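Local coordinates for protein 4-alpha-glucanotransferase (Corynebacterium glutamicum, PDB 5B68) that belongs to the amylomaltase family and combines an N-terminal beta-sandwich domain with a TIM-barrel-type glucanotransferase domain, at residues Glu535-Gln540 with Gln546-Pro551; Ala209-Asp214 with Glu694-Val699; Ile574-Arg579 with Gln660-Thr665. One frame throughout, in Å; residues are numbered along the deposited sequence.

Contact 1: residues Glu535-Gln540 with Gln546-Pro551; sequences EHSPSQ and QEEYRP
The carboxylate of Glu548 is taken by two serines from the earlier part of the same loop, one for each oxygen. Ser537 OG donates to Glu548 OE1 at 2.6 Å, and Ser539 OG donates to Glu548 OE2 at 2.5 Å. Both hydroxyls arrive on the syn side, tilted about 25° out of the carboxylate plane, and the side chain of Glu548 reaches them extended beyond CG. OE1 has a further donor in the backbone N of Arg545, so OE1 has two donors and OE2 one. The Ser537 hydroxyl works in two directions. It donates to the carboxylate from a position trans to the backbone N (chi1 -176°), while Ser537 OG accepts from Gln540 N at 3.2 Å and, more weakly, from Ser539 N. Pro538 lies between the serines, its CD 3.6 Å from Glu548 OE1. Ser539 is poorly ordered, so its half of the grip is less certain in detail.

Two residues before Ser537, Glu535 CG sits 3.7 Å from CE2 of Tyr549, approaching the ring obliquely. The acid end of Glu535 is satisfied by other groups: OE2 by a salt bridge to Arg544, OE1 by the backbone N of Ile531. The bond from Gln540 N makes Ser537 the head of an ST motif, here set within the loop joining barrel strands 528-531 and 553-556.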
# COMPACT_ATOMS: atom_id res chain seq x y z
N GLU A 535 -4.48 -1.82 -21.86
CA GLU A 535 -4.34 -0.48 -22.39
C GLU A 535 -4.99 -0.31 -23.75
O GLU A 535 -4.73 -1.13 -24.65
CB GLU A 535 -2.86 -0.11 -22.55
CG GLU A 535 -2.06 0.11 -21.26
CD GLU A 535 -2.71 1.09 -20.29
OE1 GLU A 535 -2.78 0.78 -19.06
OE2 GLU A 535 -3.13 2.15 -20.78
N HIS A 536 -5.77 0.76 -23.91
CA HIS A 536 -6.50 1.05 -25.12
C HIS A 536 -5.95 2.34 -25.56
O HIS A 536 -5.47 3.13 -24.74
CB HIS A 536 -8.04 1.15 -24.84
CG HIS A 536 -8.69 -0.14 -24.51
ND1 HIS A 536 -9.39 -0.87 -25.44
CD2 HIS A 536 -8.80 -0.82 -23.35
CE1 HIS A 536 -9.87 -1.97 -24.88
NE2 HIS A 536 -9.52 -1.96 -23.60
N SER A 537 -5.96 2.56 -26.87
CA SER A 537 -5.48 3.78 -27.44
C SER A 537 -6.46 4.91 -27.04
O SER A 537 -7.66 4.74 -27.17
CB SER A 537 -5.46 3.62 -28.96
OG SER A 537 -4.93 4.72 -29.64
N PRO A 538 -5.95 6.05 -26.56
CA PRO A 538 -6.89 7.15 -26.51
C PRO A 538 -7.39 7.53 -27.90
O PRO A 538 -8.55 7.91 -28.03
CB PRO A 538 -6.07 8.28 -25.92
CG PRO A 538 -4.68 7.99 -26.40
CD PRO A 538 -4.56 6.50 -26.42
N SER A 539 -6.54 7.38 -28.94
CA SER A 539 -6.82 7.91 -30.28
C SER A 539 -7.65 7.03 -31.26
O SER A 539 -8.69 7.48 -31.75
CB SER A 539 -5.51 8.36 -30.94
OG SER A 539 -4.67 7.29 -31.28
N GLN A 540 -7.19 5.82 -31.59
CA GLN A 540 -7.92 4.90 -32.50
C GLN A 540 -8.57 3.81 -31.66
O GLN A 540 -8.33 3.74 -30.47
CB GLN A 540 -7.00 4.32 -33.59
CG GLN A 540 -5.96 3.29 -33.13
CD GLN A 540 -4.73 3.15 -34.07
OE1 GLN A 540 -3.74 2.47 -33.72
NE2 GLN A 540 -4.80 3.77 -35.26
N GLN A 546 2.72 2.25 -29.04
CA GLN A 546 3.91 2.46 -28.23
C GLN A 546 4.08 3.89 -27.80
O GLN A 546 4.38 4.18 -26.60
CB GLN A 546 5.16 2.02 -28.98
CG GLN A 546 6.43 2.09 -28.17
CD GLN A 546 7.54 1.43 -28.94
OE1 GLN A 546 8.01 1.97 -29.95
NE2 GLN A 546 7.95 0.27 -28.48
N GLU A 547 3.95 4.80 -28.77
CA GLU A 547 4.18 6.20 -28.53
C GLU A 547 3.08 6.87 -27.67
O GLU A 547 3.28 7.95 -27.18
CB GLU A 547 4.34 6.98 -29.82
CG GLU A 547 3.11 7.00 -30.75
CD GLU A 547 3.03 5.84 -31.70
OE1 GLU A 547 2.28 6.00 -32.71
OE2 GLU A 547 3.61 4.75 -31.43
N GLU A 548 2.00 6.19 -27.43
CA GLU A 548 0.91 6.76 -26.61
C GLU A 548 0.98 6.36 -25.14
O GLU A 548 0.07 6.71 -24.41
CB GLU A 548 -0.45 6.27 -27.15
CG GLU A 548 -0.79 6.84 -28.53
CD GLU A 548 -1.97 6.18 -29.23
OE1 GLU A 548 -2.42 5.07 -28.89
OE2 GLU A 548 -2.42 6.80 -30.21
N TYR A 549 1.99 5.59 -24.74
CA TYR A 549 2.17 5.22 -23.35
C TYR A 549 2.63 6.50 -22.63
O TYR A 549 3.50 7.27 -23.13
CB TYR A 549 3.10 3.97 -23.17
CG TYR A 549 2.44 2.64 -23.31
CD1 TYR A 549 2.03 2.16 -24.55
CD2 TYR A 549 2.11 1.89 -22.21
CE1 TYR A 549 1.38 0.98 -24.65
CE2 TYR A 549 1.49 0.69 -22.31
CZ TYR A 549 1.11 0.23 -23.54
OH TYR A 549 0.43 -0.94 -23.65
N ARG A 550 1.97 6.76 -21.49
CA ARG A 550 2.24 7.93 -20.65
C ARG A 550 3.68 7.87 -20.15
O ARG A 550 4.12 6.84 -19.63
CB ARG A 550 1.38 7.85 -19.37
CG ARG A 550 0.09 8.59 -19.34
CD ARG A 550 -0.43 8.59 -17.88
NE ARG A 550 0.26 9.63 -17.09
CZ ARG A 550 0.26 9.73 -15.75
NH1 ARG A 550 -0.37 8.83 -14.98
NH2 ARG A 550 0.90 10.73 -15.17
N PRO A 551 4.39 8.97 -20.22
CA PRO A 551 5.71 9.00 -19.68
C PRO A 551 5.79 8.90 -18.14
O PRO A 551 6.67 8.22 -17.63
CB PRO A 551 6.26 10.34 -20.12
CG PRO A 551 5.46 10.63 -21.34
CD PRO A 551 4.10 10.17 -21.00

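Contact 2: residues Ala209-Asp214 with Glu694-Val699; sequences AQDGAD and ELYHRV
Asp211 meets Tyr696 from the third position of a type I beta turn that runs from Ala209 to Gly212. Ala209 opens the turn, its carbonyl O accepting from Gly212 N at 3.2 Å, and the side chain of Gln210 rests on Arg691. Asp211 then points its carboxylate at the helix. Tyr696 OH donates to Asp211 OD2 at 2.6 Å, on the anti side of that oxygen and 21° out of the carboxylate plane. The tyrosine reaches it because CG stands anti to the backbone N (chi1 173°), and OD2 lies at the ring edge, with the carboxylate and ring planes 67° apart. The same OD2 forms a salt bridge with Arg691, which would probably favour a charged carboxylate. Asp211 OD1 faces His697 ND1 through water 1, which lies 3.1 Å from ND1 and donates a weak bond to OD1; the other ring nitrogen, NE2, is bonded to Arg691 O. Past Gly212, whose phi is positive, the chain continues to Asp214, held by a salt bridge to Arg177. The turn thus links helix 198-209 to strand 215-218 of the parallel barrel sheet, while Tyr696 on helix 694-702 packs against Val208 of the former helix and Met653 of helix 650-654.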
# COMPACT_ATOMS: atom_id res chain seq x y z
N ALA A 209 19.96 -7.23 -10.73
CA ALA A 209 20.70 -6.01 -10.98
C ALA A 209 21.86 -6.25 -11.99
O ALA A 209 22.28 -5.34 -12.66
CB ALA A 209 21.28 -5.49 -9.69
N GLN A 210 22.33 -7.50 -12.10
CA GLN A 210 23.52 -7.79 -12.95
C GLN A 210 23.09 -7.69 -14.39
O GLN A 210 23.92 -7.58 -15.29
CB GLN A 210 24.01 -9.22 -12.69
CG GLN A 210 24.51 -9.36 -11.29
CD GLN A 210 24.75 -10.79 -10.85
OE1 GLN A 210 24.40 -11.76 -11.53
NE2 GLN A 210 25.23 -10.91 -9.62
N ASP A 211 21.79 -7.83 -14.65
CA ASP A 211 21.26 -7.70 -15.98
C ASP A 211 20.53 -6.42 -16.30
O ASP A 211 19.88 -6.37 -17.34
CB ASP A 211 20.44 -8.93 -16.34
CG ASP A 211 21.22 -10.18 -16.10
OD1 ASP A 211 22.22 -10.35 -16.81
OD2 ASP A 211 20.92 -10.95 -15.19
N GLY A 212 20.70 -5.39 -15.46
CA GLY A 212 20.21 -4.08 -15.78
C GLY A 212 19.07 -3.52 -14.93
O GLY A 212 18.71 -2.42 -15.11
N ALA A 213 18.45 -4.34 -14.07
CA ALA A 213 17.34 -3.87 -13.28
C ALA A 213 17.80 -2.78 -12.33
O ALA A 213 18.81 -2.97 -11.65
CB ALA A 213 16.75 -5.04 -12.50
N ASP A 214 17.02 -1.70 -12.22
CA ASP A 214 17.30 -0.61 -11.26
C ASP A 214 16.38 -0.65 -10.00
O ASP A 214 16.68 0.09 -9.03
CB ASP A 214 17.23 0.75 -11.93
CG ASP A 214 18.59 1.16 -12.51
OD1 ASP A 214 19.58 1.02 -11.78
OD2 ASP A 214 18.66 1.53 -13.72
N GLU A 694 18.24 -20.00 -20.25
CA GLU A 694 18.30 -19.14 -21.41
C GLU A 694 17.09 -18.18 -21.50
O GLU A 694 17.29 -17.02 -21.95
CB GLU A 694 18.43 -19.98 -22.71
CG GLU A 694 18.72 -19.17 -23.99
CD GLU A 694 18.70 -20.01 -25.30
OE1 GLU A 694 17.81 -20.90 -25.48
OE2 GLU A 694 19.58 -19.76 -26.18
N LEU A 695 15.89 -18.63 -21.10
CA LEU A 695 14.67 -17.77 -21.11
C LEU A 695 14.88 -16.47 -20.29
O LEU A 695 14.61 -15.39 -20.78
CB LEU A 695 13.40 -18.52 -20.68
CG LEU A 695 12.11 -17.66 -20.69
CD1 LEU A 695 11.91 -17.07 -22.11
CD2 LEU A 695 10.85 -18.44 -20.30
N TYR A 696 15.45 -16.60 -19.09
CA TYR A 696 15.79 -15.42 -18.27
C TYR A 696 16.59 -14.36 -19.04
O TYR A 696 16.25 -13.19 -19.04
CB TYR A 696 16.56 -15.86 -17.00
CG TYR A 696 17.07 -14.71 -16.22
CD1 TYR A 696 18.27 -14.15 -16.53
CD2 TYR A 696 16.32 -14.12 -15.23
CE1 TYR A 696 18.76 -13.08 -15.86
CE2 TYR A 696 16.80 -13.02 -14.56
CZ TYR A 696 18.00 -12.49 -14.89
OH TYR A 696 18.51 -11.39 -14.25
N HIS A 697 17.66 -14.81 -19.70
CA HIS A 697 18.57 -13.94 -20.42
C HIS A 697 17.86 -13.38 -21.63
O HIS A 697 18.08 -12.20 -21.96
CB HIS A 697 19.84 -14.70 -20.86
CG HIS A 697 20.73 -15.02 -19.71
ND1 HIS A 697 21.39 -14.04 -19.03
CD2 HIS A 697 20.93 -16.17 -19.02
CE1 HIS A 697 22.05 -14.57 -18.02
NE2 HIS A 697 21.79 -15.87 -17.99
N ARG A 698 17.05 -14.18 -22.31
CA ARG A 698 16.29 -13.62 -23.48
C ARG A 698 15.33 -12.43 -23.05
O ARG A 698 15.23 -11.34 -23.69
CB ARG A 698 15.52 -14.72 -24.17
CG ARG A 698 16.43 -15.75 -24.86
CD ARG A 698 15.65 -16.90 -25.48
NE ARG A 698 15.01 -16.46 -26.69
CZ ARG A 698 14.46 -17.23 -27.63
NH1 ARG A 698 13.87 -16.63 -28.67
NH2 ARG A 698 14.52 -18.55 -27.60
N VAL A 699 14.61 -12.65 -21.95
CA VAL A 699 13.65 -11.64 -21.51
C VAL A 699 14.40 -10.47 -20.96
O VAL A 699 13.99 -9.33 -21.22
CB VAL A 699 12.63 -12.23 -20.51
CG1 VAL A 699 11.75 -11.16 -19.88
CG2 VAL A 699 11.86 -13.37 -21.21
O HOH W 1 21.67 -11.12 -19.98

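Contact 3: residues Ile574-Arg579 with Gln660-Thr665; sequences IALRER and QNQPGT. With SO4 (sulfate ion), chain E.
Gln662 lays its amide against two successive residues of helix 572-579, Leu576 and Arg577, and does so from the first residue of a type II beta turn, Gln662 to Thr665. The contact is one of van der Waals packing, with no hydrogen bond between the segments. Leu576 CD2 lies 3.5 Å from Gln662 NE2, the two side chains meeting from opposite directions, so that the methyl sits off the end of the amide, beyond its nitrogen. Arg577 CG instead lies over a face of the Gln662 amide, 3.7 Å from its CD. The arginine and glutamine chains cross at about a right angle, and the aliphatic part of the arginine makes the contact, with Arg577 CD 3.9 Å from Gln662 OE1, while the guanidinium does not touch the amide. A bend at chi2 (57°) directs the amide of Gln662 at the helix, after CG has left the backbone anti to N.

The next shell fixes the loop itself. Gln662 N is bonded to Asn672 OD1, while Gln662 O takes the turn's own bond from Thr665 N at 3.1 Å as well as the threonine hydroxyl. Asn672 also donates through ND2 to Thr665 OG1, so one asparagine side chain holds both ends of the turn. Gly664, with its positive phi, occupies the third position. On the helix side, Arg577 packs on Glu590 of helix 587-607 and on Tyr418, and Leu576 CD1 lies 3.3 Å above one face of the Arg579 guanidinium, which is itself paired with Glu572.

Farther out, a sulfate ion, probably from the crystallisation liquor, accepts from Asn661 ND2 and Gly664 N. Asn661 ND2 is also bonded to Asp561. The shortest bond within the turn is from Thr665 OG1 to Gln662 O, 2.5 Å long, made in the carbonyl plane on a lone pair.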
# COMPACT_ATOMS: atom_id res chain seq x y z
N ILE A 574 -8.77 -17.33 -18.85
CA ILE A 574 -10.10 -17.86 -19.05
C ILE A 574 -10.22 -19.30 -18.54
O ILE A 574 -11.18 -19.60 -17.82
CB ILE A 574 -10.50 -17.70 -20.52
CG1 ILE A 574 -10.71 -16.20 -20.80
CG2 ILE A 574 -11.76 -18.49 -20.84
CD1 ILE A 574 -10.24 -15.81 -22.17
N ALA A 575 -9.27 -20.18 -18.88
CA ALA A 575 -9.29 -21.55 -18.36
C ALA A 575 -9.36 -21.58 -16.83
O ALA A 575 -10.07 -22.40 -16.27
CB ALA A 575 -8.08 -22.35 -18.84
N LEU A 576 -8.66 -20.66 -16.17
CA LEU A 576 -8.60 -20.61 -14.71
C LEU A 576 -9.94 -20.13 -14.14
O LEU A 576 -10.47 -20.74 -13.23
CB LEU A 576 -7.45 -19.70 -14.20
CG LEU A 576 -7.28 -19.71 -12.68
CD1 LEU A 576 -7.07 -21.13 -12.15
CD2 LEU A 576 -6.15 -18.79 -12.21
N ARG A 577 -10.52 -19.06 -14.70
CA ARG A 577 -11.82 -18.57 -14.22
C ARG A 577 -12.93 -19.62 -14.44
O ARG A 577 -13.77 -19.83 -13.56
CB ARG A 577 -12.18 -17.21 -14.84
CG ARG A 577 -11.42 -16.01 -14.24
CD ARG A 577 -12.11 -14.66 -14.52
NE ARG A 577 -12.13 -14.35 -15.96
CZ ARG A 577 -12.93 -13.48 -16.58
NH1 ARG A 577 -13.83 -12.76 -15.90
NH2 ARG A 577 -12.84 -13.32 -17.90
N GLU A 578 -12.88 -20.33 -15.57
CA GLU A 578 -13.83 -21.40 -15.87
C GLU A 578 -13.78 -22.58 -14.91
O GLU A 578 -14.82 -23.05 -14.46
CB GLU A 578 -13.64 -21.89 -17.32
CG GLU A 578 -14.62 -22.97 -17.79
CD GLU A 578 -16.10 -22.68 -17.46
OE1 GLU A 578 -16.90 -23.65 -17.46
OE2 GLU A 578 -16.49 -21.51 -17.23
N ARG A 579 -12.58 -23.04 -14.57
CA ARG A 579 -12.48 -24.19 -13.70
C ARG A 579 -12.80 -23.84 -12.26
O ARG A 579 -13.18 -24.72 -11.51
CB ARG A 579 -11.15 -24.94 -13.84
CG ARG A 579 -9.90 -24.28 -13.29
CD ARG A 579 -8.74 -25.18 -13.66
NE ARG A 579 -7.41 -24.68 -13.35
CZ ARG A 579 -6.54 -24.17 -14.23
NH1 ARG A 579 -6.80 -24.03 -15.54
NH2 ARG A 579 -5.35 -23.78 -13.77
N GLN A 660 -0.79 -16.08 -9.46
CA GLN A 660 -0.52 -16.00 -8.02
C GLN A 660 -1.84 -15.73 -7.27
O GLN A 660 -2.03 -16.24 -6.15
CB GLN A 660 0.44 -14.84 -7.73
CG GLN A 660 0.95 -14.80 -6.27
CD GLN A 660 1.66 -16.03 -5.80
OE1 GLN A 660 1.11 -16.82 -5.02
NE2 GLN A 660 2.94 -16.23 -6.24
N ASN A 661 -2.65 -14.88 -7.86
CA ASN A 661 -3.96 -14.50 -7.30
C ASN A 661 -4.99 -14.49 -8.40
O ASN A 661 -4.71 -13.97 -9.50
CB ASN A 661 -3.86 -13.07 -6.72
CG ASN A 661 -5.18 -12.61 -6.02
OD1 ASN A 661 -5.78 -13.36 -5.27
ND2 ASN A 661 -5.58 -11.38 -6.27
N GLN A 662 -6.18 -15.05 -8.13
CA GLN A 662 -7.34 -14.88 -9.04
C GLN A 662 -8.31 -13.94 -8.31
O GLN A 662 -8.91 -14.39 -7.33
CB GLN A 662 -8.00 -16.23 -9.39
CG GLN A 662 -9.23 -16.07 -10.25
CD GLN A 662 -8.93 -15.33 -11.53
OE1 GLN A 662 -9.41 -14.21 -11.77
NE2 GLN A 662 -8.07 -15.92 -12.34
N PRO A 663 -8.39 -12.64 -8.70
CA PRO A 663 -9.26 -11.72 -7.93
C PRO A 663 -10.70 -12.22 -7.82
O PRO A 663 -11.17 -12.94 -8.73
CB PRO A 663 -9.16 -10.38 -8.71
CG PRO A 663 -7.76 -10.42 -9.24
CD PRO A 663 -7.53 -11.87 -9.64
N GLY A 664 -11.33 -11.94 -6.68
CA GLY A 664 -12.68 -12.43 -6.43
C GLY A 664 -12.85 -13.95 -6.40
O GLY A 664 -13.94 -14.47 -6.70
N THR A 665 -11.77 -14.67 -6.09
CA THR A 665 -11.88 -16.05 -5.62
C THR A 665 -11.39 -16.03 -4.21
O THR A 665 -10.67 -15.11 -3.81
CB THR A 665 -10.98 -17.03 -6.37
OG1 THR A 665 -9.62 -16.59 -6.32
CG2 THR A 665 -11.42 -17.18 -7.83
S SO4 E . -8.93 -10.07 -4.30
O1 SO4 E . -7.48 -10.38 -4.16
O2 SO4 E . -9.25 -9.11 -3.23
O3 SO4 E . -9.18 -9.45 -5.62
O4 SO4 E . -9.75 -11.29 -4.26

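From the N terminus, the chain passes the beta sandwich before reaching 209-214, the turn that opens contact 2. That contact closes only when helix 694-702 comes back, near the C terminus and 480 residues later, to the turn between helix 198-209 and strand 215-218, so it encloses the other two. Inside it, contact 1 closes a short loop of five intervening residues between barrel strands 528-531 and 553-556. Contact 3 follows in series, joining helix 572-579 to the loop after helix 650-654. None of the loops cross. The contacts do not touch: their centres lie about 26 to 29 Å apart, one local and two joining distant parts of the sequence.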